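Long-range contacts in ferrichrome ABC transporter substrate-binding protein (Staphylococcus pseudintermedius, PDB 5FLY), which probably binds iron-loaded ferrichrome as the solute-binding component of an ABC transporter, delivering this siderophore for iron uptake: residues E209-Y214 and A236-L241; V158-D163 and V181-F186; P57-Q62 and Y259-T264. All coordinates share one frame; numbering follows the deposited sequence.

Contact 1. Residues E209-Y214 and A236-L241; sequences EEVGKY and AMWQNL. With CD (cadmium ion), chain F; CD (cadmium ion), chain C.
Gly212 and Met237 bring the 3-10 turn 209-214 and the short helix 236-239 closest, their CA atoms 6.8 Å apart. Met237 spans this gap. Its CG stands anti to the backbone N (chi1 164°) and the chain runs straight to the sulfur before bending at the last torsion, which turns CE toward Val211 and the carbonyl of Glu209. Met237 SD receives a weak hydrogen bond from Gly212 N at 3.7 Å, with an N-H...S angle of 146°. Having no side chain, Gly212 leaves room for this thioether, and its CA also meets Leu241 CD2 at 3.8 Å. Deeper in, Val211 CG1 reaches the edge of the Trp238 ring near its plane, 4.1 Å from CE3. On the 3-10 turn's outer side, Glu209 and Glu210 each chelate a separate cadmium ion through both carboxylate oxygens. Lys213 NZ adds a salt bridge to Glu210 OE1 at 2.8 Å, which would offset part of the negative charge there. The contact joins two connections of the mixed sheet: 209-214 leads from strand 203-205 into strand 218-223, and Trp238 and Leu241 of the second segment both pack on Ile219 of that strand.

Contact 2. Residues V158-D163 and V181-F186; sequences VTIFED and VLYQAF
Leu182 and Tyr183 of helix 181-185 meet Val158 and Ile160 of strand 158-163. The segment axes approach to 9.9 Å, with their N-to-C directions 137° apart. Strand 158-164 belongs to the mixed sheet and carries the pocket residue Glu162 further along; helix 179-185 packs on this sheet. Val181 faces the long helix 262-278 instead, on Leu265, Ile268 and Leu272. Leu182 then points at the strand: its CD1 meets Ile160 CD1 at 3.7 Å, while its CB lies near Val158 CG1. Tyr183 follows, leaving its backbone to one side but extending its ring toward the strand. CG is anti to the carbonyl carbon (chi1 -60°), and the phenol reaches the strand with Val158 and Ile160 meeting it from the same side of the ring plane. Val158 CG1 presses on Tyr183 CE1 at 3.4 Å, and Ile160 CD1 approaches Tyr183 CE2 at 3.8 Å, both obliquely. At the tip, Tyr183 OH donates a hydrogen bond of 2.7 Å to Val158 O, from well above the carbonyl plane. A water donates to Tyr183 OH at 2.7 Å and accepts from Ile160 N at 2.9 Å, bridging the phenol to the strand. Residues 181-185 form a wider pi-type turn, closed by Phe186 N bonding Val181 O, and Phe186 packs on helix 127-152. The buried hydroxyl is therefore both donor and acceptor, satisfying a strand carbonyl directly and a strand N-H through water. Polar bonds thus fix the ring's tip while aliphatic groups pack against one side, with no charged group between helix and sheet.

Contact 3. Residues P57-Q62 and Y259-T264; sequences PVLAKQ and YNDPYT
The N-terminal end of helix 262-278 packs against helix 57-62 beside the pocket occupied by the polyether ligand, with Gln62 and Tyr263 stacked at one end and Leu59 and Tyr259 meeting at the other. Gln62 folds back at chi2 (-55°), laying its amide over one face of the Tyr263 ring with the planes 13° apart. Its CG sits almost exactly above the ring centre, a CH-pi contact of 3.9 Å to the centroid, and CD comes to 3.6 Å from Tyr263 CE1. Lys61 NZ meets Gln62 OE1 on a lone pair at 2.9 Å and also bonds Val58 O, holding the amide in place. Val58 CG1 fills the angle between Tyr263 CB and Thr264. Leu59 splits its branches: CD1 lies over a face of Tyr259, 3.9 Å from the ring centroid, and CD2 touches the carboxylate of Asp261. That carboxylate caps the helix, Asp261 OD2 accepting from Thr264 N at 3.0 Å and weakly from Tyr263 N, while Asp261 OD1 accepts from Thr264 OG1 at 2.7 Å. Tyr259 touches the bound polyether. The Asp261 N-cap opens its helix two residues beyond this tyrosine, part of the aromatic wall of the ligand pocket in this class III solute-binding protein.

Overall arrangement
From the N terminus, helix 57-62 comes first, within the lobe built on the parallel sheet; its partner, 259-264, arrives almost 200 residues later. Contact 3 therefore closes the widest loop, with the other two nested inside it, and ties that lobe to the start of helix 262-278. Within the loop the chain builds the mixed sheet of the second lobe. Contact 2 closes there first, between strand 158-164 and helix 179-185, and contact 1 follows in series, joining connections on either side of strand 218-223. Contacts 1 and 2 touch, through a probable hydrogen bond from Thr159 to Tyr214 O and packing of Phe161 on Val211. Contacts 1 and 3 lie about 32 Å apart between centres.

Contact 1. Residues E209-Y214 and A236-L241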
loop_
_atom_site.group_PDB
_atom_site.type_symbol
_atom_site.label_atom_id
_atom_site.label_comp_id
_atom_site.label_asym_id
_atom_site.label_seq_id
_atom_site.Cartn_x
_atom_site.Cartn_y
_atom_site.Cartn_z
ATOM N N GLU A 209 16.320 -17.858 9.067
ATOM C CA GLU A 209 16.607 -18.363 10.404
ATOM C C GLU A 209 16.061 -17.470 11.524
ATOM O O GLU A 209 16.081 -17.864 12.684
ATOM C CB GLU A 209 18.121 -18.527 10.584
ATOM C CG GLU A 209 18.783 -19.535 9.620
ATOM C CD GLU A 209 19.184 -18.939 8.265
ATOM O OE1 GLU A 209 19.220 -17.703 8.090
ATOM O OE2 GLU A 209 19.492 -19.725 7.352
ATOM N N GLU A 210 15.585 -16.274 11.177
ATOM C CA GLU A 210 15.223 -15.269 12.174
ATOM C C GLU A 210 13.723 -15.009 12.213
ATOM O O GLU A 210 13.266 -14.101 12.902
ATOM C CB GLU A 210 15.970 -13.963 11.902
ATOM C CG GLU A 210 17.483 -14.095 11.944
ATOM C CD GLU A 210 18.190 -12.751 12.074
ATOM O OE1 GLU A 210 17.950 -12.048 13.082
ATOM O OE2 GLU A 210 18.985 -12.385 11.183
ATOM N N VAL A 211 12.955 -15.809 11.489
ATOM C CA VAL A 211 11.499 -15.634 11.469
ATOM C C VAL A 211 10.889 -15.548 12.881
ATOM O O VAL A 211 10.094 -14.644 13.159
ATOM C CB VAL A 211 10.839 -16.774 10.652
ATOM C CG1 VAL A 211 9.359 -16.880 10.922
ATOM C CG2 VAL A 211 11.093 -16.523 9.177
ATOM N N GLY A 212 11.299 -16.441 13.774
ATOM C CA GLY A 212 10.744 -16.490 15.118
ATOM C C GLY A 212 11.002 -15.251 15.954
ATOM O O GLY A 212 10.226 -14.935 16.846
ATOM N N LYS A 213 12.092 -14.545 15.667
ATOM C CA LYS A 213 12.441 -13.354 16.436
ATOM C C LYS A 213 11.419 -12.234 16.244
ATOM O O LYS A 213 11.334 -11.334 17.079
ATOM C CB LYS A 213 13.849 -12.878 16.056
ATOM C CG LYS A 213 14.931 -13.830 16.545
ATOM C CD LYS A 213 16.244 -13.682 15.790
ATOM C CE LYS A 213 16.964 -12.405 16.155
ATOM N NZ LYS A 213 18.400 -12.516 15.764
ATOM N N TYR A 214 10.631 -12.304 15.168
ATOM C CA TYR A 214 9.697 -11.225 14.802
ATOM C C TYR A 214 8.231 -11.634 14.894
ATOM O O TYR A 214 7.346 -10.873 14.498
ATOM C CB TYR A 214 10.019 -10.723 13.383
ATOM C CG TYR A 214 11.447 -10.252 13.286
ATOM C CD1 TYR A 214 11.875 -9.155 14.018
ATOM C CD2 TYR A 214 12.384 -10.936 12.523
ATOM C CE1 TYR A 214 13.189 -8.728 13.977
ATOM C CE2 TYR A 214 13.705 -10.518 12.469
ATOM C CZ TYR A 214 14.103 -9.406 13.202
ATOM O OH TYR A 214 15.411 -8.969 13.178
ATOM N N ALA A 236 10.539 -26.798 12.253
ATOM C CA ALA A 236 10.220 -26.977 13.661
ATOM C C ALA A 236 10.051 -25.624 14.358
ATOM O O ALA A 236 9.140 -25.463 15.178
ATOM C CB ALA A 236 11.295 -27.805 14.345
ATOM N N MET A 237 10.902 -24.654 14.016
ATOM C CA MET A 237 10.837 -23.313 14.609
ATOM C C MET A 237 9.442 -22.746 14.419
ATOM O O MET A 237 8.838 -22.234 15.356
ATOM C CB MET A 237 11.879 -22.369 13.987
ATOM C CG MET A 237 11.629 -20.868 14.272
ATOM S SD MET A 237 12.917 -19.724 13.721
ATOM C CE MET A 237 13.057 -20.142 12.002
ATOM N N TRP A 238 8.937 -22.854 13.195
ATOM C CA TRP A 238 7.617 -22.321 12.854
ATOM C C TRP A 238 6.539 -23.017 13.665
ATOM O O TRP A 238 5.693 -22.380 14.284
ATOM C CB TRP A 238 7.345 -22.505 11.358
ATOM C CG TRP A 238 5.973 -22.088 10.914
ATOM C CD1 TRP A 238 4.883 -22.891 10.752
ATOM C CD2 TRP A 238 5.546 -20.762 10.578
ATOM N NE1 TRP A 238 3.805 -22.151 10.327
ATOM C CE2 TRP A 238 4.188 -20.839 10.210
ATOM C CE3 TRP A 238 6.183 -19.517 10.546
ATOM C CZ2 TRP A 238 3.451 -19.715 9.821
ATOM C CZ3 TRP A 238 5.440 -18.393 10.150
ATOM C CH2 TRP A 238 4.094 -18.506 9.802
ATOM N N GLN A 239 6.572 -24.339 13.646
ATOM C CA GLN A 239 5.544 -25.114 14.316
ATOM C C GLN A 239 5.514 -24.849 15.814
ATOM O O GLN A 239 4.485 -25.036 16.460
ATOM C CB GLN A 239 5.758 -26.586 14.046
ATOM C CG GLN A 239 5.578 -26.911 12.583
ATOM C CD GLN A 239 5.694 -28.369 12.331
ATOM O OE1 GLN A 239 6.507 -28.819 11.521
ATOM N NE2 GLN A 239 4.893 -29.138 13.045
ATOM N N ASN A 240 6.635 -24.398 16.360
ATOM C CA ASN A 240 6.710 -24.134 17.787
ATOM C C ASN A 240 6.368 -22.689 18.170
ATOM O O ASN A 240 6.316 -22.367 19.360
ATOM C CB ASN A 240 8.095 -24.520 18.292
ATOM C CG ASN A 240 8.221 -26.022 18.522
ATOM O OD1 ASN A 240 8.087 -26.499 19.647
ATOM N ND2 ASN A 240 8.439 -26.774 17.448
ATOM N N LEU A 241 6.095 -21.830 17.188
ATOM C CA LEU A 241 5.644 -20.471 17.494
ATOM C C LEU A 241 4.276 -20.501 18.160
ATOM O O LEU A 241 3.412 -21.286 17.782
ATOM C CB LEU A 241 5.577 -19.612 16.231
ATOM C CG LEU A 241 6.930 -19.413 15.556
ATOM C CD1 LEU A 241 6.765 -18.699 14.252
ATOM C CD2 LEU A 241 7.874 -18.633 16.469
HETATM CD CD CD F . 20.225 -18.018 6.001
HETATM CD CD CD C . 19.247 -10.336 12.250
HETATM O O HOH W 1 19.286 -8.381 13.471
#

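Contact 2. Residues V158-D163 and V181-F186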
loop_
_atom_site.group_PDB
_atom_site.type_symbol
_atom_site.label_atom_id
_atom_site.label_comp_id
_atom_site.label_asym_id
_atom_site.label_seq_id
_atom_site.Cartn_x
_atom_site.Cartn_y
_atom_site.Cartn_z
ATOM N N VAL A 158 0.425 -8.550 15.832
ATOM C CA VAL A 158 0.414 -9.224 14.528
ATOM C C VAL A 158 1.724 -8.939 13.797
ATOM O O VAL A 158 2.351 -7.886 13.965
ATOM C CB VAL A 158 -0.812 -8.795 13.675
ATOM C CG1 VAL A 158 -0.830 -7.317 13.447
ATOM C CG2 VAL A 158 -0.855 -9.561 12.341
ATOM N N THR A 159 2.140 -9.942 13.034
ATOM C CA THR A 159 3.312 -9.903 12.179
ATOM C C THR A 159 2.891 -10.197 10.754
ATOM O O THR A 159 2.115 -11.135 10.532
ATOM C CB THR A 159 4.348 -10.951 12.625
ATOM O OG1 THR A 159 4.800 -10.628 13.947
ATOM C CG2 THR A 159 5.531 -11.028 11.636
ATOM N N ILE A 160 3.370 -9.396 9.800
ATOM C CA ILE A 160 3.145 -9.664 8.383
ATOM C C ILE A 160 4.448 -10.092 7.747
ATOM O O ILE A 160 5.408 -9.314 7.703
ATOM C CB ILE A 160 2.598 -8.434 7.604
ATOM C CG1 ILE A 160 1.391 -7.812 8.306
ATOM C CG2 ILE A 160 2.227 -8.840 6.186
ATOM C CD1 ILE A 160 1.114 -6.403 7.864
ATOM N N PHE A 161 4.481 -11.332 7.281
ATOM C CA PHE A 161 5.545 -11.797 6.404
ATOM C C PHE A 161 5.065 -11.813 4.950
ATOM O O PHE A 161 3.877 -12.036 4.676
ATOM C CB PHE A 161 6.015 -13.187 6.797
ATOM C CG PHE A 161 6.709 -13.257 8.146
ATOM C CD1 PHE A 161 7.849 -12.503 8.427
ATOM C CD2 PHE A 161 6.226 -14.117 9.123
ATOM C CE1 PHE A 161 8.478 -12.609 9.676
ATOM C CE2 PHE A 161 6.842 -14.219 10.361
ATOM C CZ PHE A 161 7.971 -13.469 10.638
ATOM N N GLU A 162 5.975 -11.547 4.017
ATOM C CA GLU A 162 5.687 -11.826 2.610
ATOM C C GLU A 162 6.729 -12.763 2.031
ATOM O O GLU A 162 7.932 -12.547 2.187
ATOM C CB GLU A 162 5.634 -10.548 1.766
ATOM C CG GLU A 162 5.470 -10.839 0.268
ATOM C CD GLU A 162 5.187 -9.611 -0.571
ATOM O OE1 GLU A 162 5.283 -8.471 -0.048
ATOM O OE2 GLU A 162 4.864 -9.794 -1.764
ATOM N N ASP A 163 6.226 -13.795 1.361
ATOM C CA ASP A 163 7.010 -14.759 0.593
ATOM C C ASP A 163 7.092 -14.246 -0.850
ATOM O O ASP A 163 6.089 -14.203 -1.562
ATOM C CB ASP A 163 6.340 -16.147 0.708
ATOM C CG ASP A 163 6.812 -17.152 -0.344
ATOM O OD1 ASP A 163 8.033 -17.277 -0.563
ATOM O OD2 ASP A 163 5.941 -17.857 -0.922
ATOM N N VAL A 181 -4.154 -1.339 7.419
ATOM C CA VAL A 181 -5.389 -1.808 8.032
ATOM C C VAL A 181 -5.129 -2.410 9.422
ATOM O O VAL A 181 -5.845 -2.103 10.381
ATOM C CB VAL A 181 -6.093 -2.826 7.125
ATOM C CG1 VAL A 181 -7.244 -3.507 7.869
ATOM C CG2 VAL A 181 -6.572 -2.139 5.852
ATOM N N LEU A 182 -4.117 -3.268 9.527
ATOM C CA LEU A 182 -3.853 -4.013 10.751
ATOM C C LEU A 182 -3.342 -3.127 11.885
ATOM O O LEU A 182 -3.874 -3.200 12.994
ATOM C CB LEU A 182 -2.866 -5.138 10.469
ATOM C CG LEU A 182 -3.415 -6.247 9.569
ATOM C CD1 LEU A 182 -2.292 -7.124 9.032
ATOM C CD2 LEU A 182 -4.479 -7.076 10.319
ATOM N N TYR A 183 -2.349 -2.280 11.611
ATOM C CA TYR A 183 -1.684 -1.514 12.667
ATOM C C TYR A 183 -2.291 -0.136 12.919
ATOM O O TYR A 183 -2.239 0.365 14.053
ATOM C CB TYR A 183 -0.203 -1.346 12.341
ATOM C CG TYR A 183 0.533 -2.653 12.217
ATOM C CD1 TYR A 183 0.642 -3.515 13.302
ATOM C CD2 TYR A 183 1.108 -3.032 11.013
ATOM C CE1 TYR A 183 1.338 -4.728 13.196
ATOM C CE2 TYR A 183 1.786 -4.241 10.892
ATOM C CZ TYR A 183 1.895 -5.075 11.988
ATOM O OH TYR A 183 2.581 -6.269 11.863
ATOM N N GLN A 184 -2.823 0.500 11.878
ATOM C CA GLN A 184 -3.378 1.841 12.033
ATOM C C GLN A 184 -4.897 1.804 12.169
ATOM O O GLN A 184 -5.437 2.271 13.179
ATOM C CB GLN A 184 -2.969 2.742 10.863
ATOM C CG GLN A 184 -1.456 2.868 10.715
ATOM C CD GLN A 184 -1.044 3.815 9.612
ATOM O OE1 GLN A 184 -1.459 4.983 9.584
ATOM N NE2 GLN A 184 -0.251 3.308 8.661
ATOM N N ALA A 185 -5.588 1.270 11.168
ATOM C CA ALA A 185 -7.057 1.272 11.177
ATOM C C ALA A 185 -7.629 0.387 12.299
ATOM O O ALA A 185 -8.561 0.806 12.994
ATOM C CB ALA A 185 -7.605 0.828 9.828
ATOM N N PHE A 186 -7.099 -0.829 12.460
ATOM C CA PHE A 186 -7.592 -1.750 13.493
ATOM C C PHE A 186 -6.842 -1.581 14.822
ATOM O O PHE A 186 -7.291 -2.085 15.858
ATOM C CB PHE A 186 -7.465 -3.226 13.076
ATOM C CG PHE A 186 -8.360 -3.662 11.935
ATOM C CD1 PHE A 186 -9.413 -2.887 11.484
ATOM C CD2 PHE A 186 -8.124 -4.892 11.313
ATOM C CE1 PHE A 186 -10.215 -3.336 10.419
ATOM C CE2 PHE A 186 -8.928 -5.340 10.264
ATOM C CZ PHE A 186 -9.965 -4.558 9.817
HETATM O O HOH W 2 4.436 -6.667 9.929
#

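Contact 3. Residues P57-Q62 and Y259-T264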
loop_
_atom_site.group_PDB
_atom_site.type_symbol
_atom_site.label_atom_id
_atom_site.label_comp_id
_atom_site.label_asym_id
_atom_site.label_seq_id
_atom_site.Cartn_x
_atom_site.Cartn_y
_atom_site.Cartn_z
ATOM N N PRO A 57 -5.373 -7.897 -8.840
ATOM C CA PRO A 57 -6.730 -8.158 -9.327
ATOM C C PRO A 57 -7.657 -6.992 -9.032
ATOM O O PRO A 57 -8.594 -6.742 -9.792
ATOM C CB PRO A 57 -7.152 -9.412 -8.553
ATOM C CG PRO A 57 -5.862 -10.054 -8.139
ATOM C CD PRO A 57 -4.911 -8.937 -7.901
ATOM N N VAL A 58 -7.371 -6.279 -7.948
ATOM C CA VAL A 58 -8.187 -5.150 -7.528
ATOM C C VAL A 58 -8.046 -4.000 -8.512
ATOM O O VAL A 58 -9.037 -3.491 -9.028
ATOM C CB VAL A 58 -7.790 -4.660 -6.121
ATOM C CG1 VAL A 58 -8.623 -3.432 -5.715
ATOM C CG2 VAL A 58 -7.947 -5.798 -5.096
ATOM N N LEU A 59 -6.813 -3.571 -8.753
ATOM C CA LEU A 59 -6.590 -2.430 -9.631
ATOM C C LEU A 59 -6.826 -2.766 -11.107
ATOM O O LEU A 59 -7.255 -1.906 -11.858
ATOM C CB LEU A 59 -5.177 -1.875 -9.444
ATOM C CG LEU A 59 -4.828 -1.447 -8.018
ATOM C CD1 LEU A 59 -3.379 -0.977 -7.951
ATOM C CD2 LEU A 59 -5.764 -0.363 -7.506
ATOM N N ALA A 60 -6.567 -4.006 -11.526
ATOM C CA ALA A 60 -6.695 -4.356 -12.941
ATOM C C ALA A 60 -8.101 -4.074 -13.455
ATOM O O ALA A 60 -8.271 -3.555 -14.555
ATOM C CB ALA A 60 -6.325 -5.835 -13.175
ATOM N N LYS A 61 -9.112 -4.395 -12.657
ATOM C CA LYS A 61 -10.486 -4.205 -13.113
ATOM C C LYS A 61 -10.856 -2.718 -13.181
ATOM O O LYS A 61 -11.785 -2.351 -13.883
ATOM C CB LYS A 61 -11.468 -4.958 -12.214
ATOM C CG LYS A 61 -11.369 -4.605 -10.777
ATOM C CD LYS A 61 -12.491 -5.232 -9.958
ATOM C CE LYS A 61 -12.275 -4.954 -8.466
ATOM N NZ LYS A 61 -11.828 -3.538 -8.190
ATOM N N GLN A 62 -10.133 -1.864 -12.459
ATOM C CA GLN A 62 -10.406 -0.425 -12.483
ATOM C C GLN A 62 -9.738 0.328 -13.640
ATOM O O GLN A 62 -10.060 1.501 -13.858
ATOM C CB GLN A 62 -9.959 0.229 -11.170
ATOM C CG GLN A 62 -10.646 -0.309 -9.920
ATOM C CD GLN A 62 -12.159 -0.233 -9.992
ATOM O OE1 GLN A 62 -12.856 -1.095 -9.452
ATOM N NE2 GLN A 62 -12.681 0.808 -10.643
ATOM N N TYR A 259 -1.063 -3.061 -2.260
ATOM C CA TYR A 259 -1.329 -1.617 -2.314
ATOM C C TYR A 259 -2.110 -1.090 -1.093
ATOM O O TYR A 259 -2.566 -1.867 -0.252
ATOM C CB TYR A 259 -2.044 -1.299 -3.644
ATOM C CG TYR A 259 -1.109 -1.589 -4.801
ATOM C CD1 TYR A 259 -0.057 -0.732 -5.072
ATOM C CD2 TYR A 259 -1.230 -2.741 -5.564
ATOM C CE1 TYR A 259 0.836 -0.987 -6.094
ATOM C CE2 TYR A 259 -0.326 -3.012 -6.594
ATOM C CZ TYR A 259 0.703 -2.128 -6.842
ATOM O OH TYR A 259 1.608 -2.372 -7.850
ATOM N N ASN A 260 -2.228 0.235 -0.979
ATOM C CA ASN A 260 -2.939 0.848 0.142
ATOM C C ASN A 260 -3.860 1.982 -0.305
ATOM O O ASN A 260 -4.172 2.879 0.464
ATOM C CB ASN A 260 -1.949 1.342 1.226
ATOM C CG ASN A 260 -0.949 2.393 0.726
ATOM O OD1 ASN A 260 -1.064 2.940 -0.367
ATOM N ND2 ASN A 260 0.048 2.680 1.559
ATOM N N ASP A 261 -4.279 1.917 -1.566
ATOM C CA ASP A 261 -5.305 2.808 -2.112
ATOM C C ASP A 261 -6.707 2.446 -1.580
ATOM O O ASP A 261 -6.927 1.346 -1.071
ATOM C CB ASP A 261 -5.294 2.693 -3.622
ATOM C CG ASP A 261 -5.676 1.309 -4.059
ATOM O OD1 ASP A 261 -4.781 0.434 -4.083
ATOM O OD2 ASP A 261 -6.896 1.075 -4.292
ATOM N N PRO A 262 -7.689 3.346 -1.747
ATOM C CA PRO A 262 -9.037 3.053 -1.221
ATOM C C PRO A 262 -9.683 1.762 -1.746
ATOM O O PRO A 262 -10.434 1.148 -0.981
ATOM C CB PRO A 262 -9.851 4.285 -1.646
ATOM C CG PRO A 262 -8.801 5.400 -1.730
ATOM C CD PRO A 262 -7.565 4.727 -2.246
ATOM N N TYR A 263 -9.462 1.367 -3.002
ATOM C CA TYR A 263 -10.062 0.124 -3.502
ATOM C C TYR A 263 -9.457 -1.056 -2.753
ATOM O O TYR A 263 -10.164 -1.910 -2.241
ATOM C CB TYR A 263 -9.843 -0.057 -5.006
ATOM C CG TYR A 263 -10.557 0.937 -5.883
ATOM C CD1 TYR A 263 -11.906 0.781 -6.190
ATOM C CD2 TYR A 263 -9.871 2.013 -6.442
ATOM C CE1 TYR A 263 -12.556 1.689 -7.008
ATOM C CE2 TYR A 263 -10.502 2.916 -7.266
ATOM C CZ TYR A 263 -11.850 2.757 -7.543
ATOM O OH TYR A 263 -12.502 3.659 -8.365
ATOM N N THR A 264 -8.134 -1.072 -2.670
ATOM C CA THR A 264 -7.428 -2.160 -2.009
ATOM C C THR A 264 -7.769 -2.176 -0.534
ATOM O O THR A 264 -7.964 -3.245 0.043
ATOM C CB THR A 264 -5.902 -2.053 -2.187
ATOM O OG1 THR A 264 -5.574 -2.103 -3.585
ATOM C CG2 THR A 264 -5.218 -3.196 -1.471
HETATM O O HOH W 3 -14.618 2.656 -9.537
#